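Local structure of putative endonuclease/exonuclease/phosphatase family protein (Bacteroides thetaiotaomicron, 3MPR) at residues G242-D246 and F281-V285. The protein probably acts as a metal-dependent hydrolase of the endonuclease/exonuclease/phosphatase family, with nuclease activity on phosphodiester bonds as its likely role. Numbering follows the deposited sequence.
Sequences GVLTD and FPVKV
Take 242-246 as the end of strand 237-243 running out into a loop, and lay antiparallel beside it 281-285, whose last three residues open strand 283-289; over the touching parts the directions differ by 152°. Both backbones are extended until T245, whose phi/psi of -96/14 breaks the run. F281 comes first: with chi1 in m, its CB lies 3.5 Å from V243 CG1, its CD1 is 3.4 Å from L244 O, and T245 CG2 sits over one ring face. P282 has no amide hydrogen to give, but its O accepts from L244 N at 3.2 Å, while its CG packs 3.7 Å from L244 CB; M38 of helix 28-41 touches both side chains. V283 faces V243 as a non-hydrogen-bonded pair, CA to CA 4.8 Å, both side chains on the same sheet face. K284 pairs with G242 through two hydrogen bonds, G242 N to K284 O at 2.9 Å and K284 N to G242 O at 2.8 Å. The K284 side chain, t at every chi, leads away at its end, and NZ is hydrogen-bonded to H42 O. The CA-to-CB bond of V285 points away from 242-246, and its side chain packs on V9 of strand 5-13. This is neighbouring-strand pairing within one sheet of the DNase I-like fold. Chemically, backbone hydrogen bonds set the register and carry the pairing past the strand ends to L244, with apolar contacts of F281 CB on V243 CG1 and of P282 CG on L244 CB alongside.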
loop_
_atom_site.group_PDB
_atom_site.type_symbol
_atom_site.label_atom_id
_atom_site.label_comp_id
_atom_site.label_asym_id
_atom_site.label_seq_id
_atom_site.Cartn_x
_atom_site.Cartn_y
_atom_site.Cartn_z
ATOM N N GLY A 242 2.281 7.127 5.010
ATOM C CA GLY A 242 1.381 6.003 5.181
ATOM C C GLY A 242 1.911 5.008 6.196
ATOM O O GLY A 242 3.110 4.765 6.281
ATOM N N VAL A 243 1.008 4.459 6.997
ATOM C CA VAL A 243 1.303 3.278 7.793
ATOM C C VAL A 243 0.668 2.085 7.088
ATOM O O VAL A 243 -0.541 2.073 6.823
ATOM C CB VAL A 243 0.726 3.419 9.212
ATOM C CG1 VAL A 243 0.910 2.147 9.990
ATOM C CG2 VAL A 243 1.390 4.587 9.937
ATOM N N LEU A 244 1.476 1.078 6.776
ATOM C CA LEU A 244 0.994 -0.054 5.992
ATOM C C LEU A 244 0.574 -1.194 6.924
ATOM O O LEU A 244 1.400 -1.797 7.607
ATOM C CB LEU A 244 2.078 -0.502 5.004
ATOM C CG LEU A 244 2.679 0.697 4.231
ATOM C CD1 LEU A 244 3.763 0.264 3.249
ATOM C CD2 LEU A 244 1.591 1.486 3.506
ATOM N N THR A 245 -0.722 -1.476 6.937
ATOM C CA THR A 245 -1.316 -2.428 7.875
ATOM C C THR A 245 -1.485 -3.830 7.281
ATOM O O THR A 245 -2.183 -4.675 7.856
ATOM C CB THR A 245 -2.702 -1.908 8.357
ATOM O OG1 THR A 245 -3.585 -1.737 7.240
ATOM C CG2 THR A 245 -2.540 -0.561 9.068
ATOM N N ASP A 246 -0.825 -4.079 6.148
ATOM C CA ASP A 246 -1.008 -5.322 5.400
ATOM C C ASP A 246 -0.822 -6.495 6.354
ATOM O O ASP A 246 0.069 -6.463 7.205
ATOM C CB ASP A 246 0.032 -5.463 4.279
ATOM C CG ASP A 246 0.077 -4.277 3.329
ATOM O OD1 ASP A 246 -0.149 -3.124 3.757
ATOM O OD2 ASP A 246 0.408 -4.512 2.140
ATOM N N PHE A 281 4.333 -1.762 12.297
ATOM C CA PHE A 281 3.958 -1.510 10.909
ATOM C C PHE A 281 5.042 -0.666 10.257
ATOM O O PHE A 281 5.597 0.204 10.906
ATOM C CB PHE A 281 2.640 -0.750 10.839
ATOM C CG PHE A 281 1.473 -1.519 11.386
ATOM C CD1 PHE A 281 1.163 -2.769 10.884
ATOM C CD2 PHE A 281 0.686 -0.993 12.394
ATOM C CE1 PHE A 281 0.095 -3.484 11.379
ATOM C CE2 PHE A 281 -0.387 -1.711 12.896
ATOM C CZ PHE A 281 -0.674 -2.957 12.387
ATOM N N PRO A 282 5.321 -0.901 8.960
ATOM C CA PRO A 282 6.251 0.001 8.267
ATOM C C PRO A 282 5.663 1.397 8.115
ATOM O O PRO A 282 4.460 1.558 7.942
ATOM C CB PRO A 282 6.412 -0.641 6.886
ATOM C CG PRO A 282 5.226 -1.493 6.704
ATOM C CD PRO A 282 4.793 -1.955 8.074
ATOM N N VAL A 283 6.522 2.405 8.193
ATOM C CA VAL A 283 6.118 3.759 7.888
ATOM C C VAL A 283 6.705 4.093 6.519
ATOM O O VAL A 283 7.909 3.975 6.319
ATOM C CB VAL A 283 6.669 4.759 8.925
ATOM C CG1 VAL A 283 6.428 6.195 8.462
ATOM C CG2 VAL A 283 6.046 4.516 10.312
ATOM N N LYS A 284 5.856 4.488 5.577
ATOM C CA LYS A 284 6.317 4.778 4.223
ATOM C C LYS A 284 6.092 6.254 3.917
ATOM O O LYS A 284 4.980 6.763 4.075
ATOM C CB LYS A 284 5.580 3.899 3.200
ATOM C CG LYS A 284 5.805 4.328 1.763
ATOM C CD LYS A 284 5.001 3.499 0.776
ATOM C CE LYS A 284 4.889 4.217 -0.574
ATOM N NZ LYS A 284 4.348 3.316 -1.660
ATOM N N VAL A 285 7.139 6.937 3.470
ATOM C CA VAL A 285 7.043 8.372 3.181
ATOM C C VAL A 285 7.566 8.688 1.776
ATOM O O VAL A 285 8.608 8.176 1.363
ATOM C CB VAL A 285 7.816 9.204 4.230
ATOM C CG1 VAL A 285 7.937 10.683 3.778
ATOM C CG2 VAL A 285 7.124 9.090 5.607
#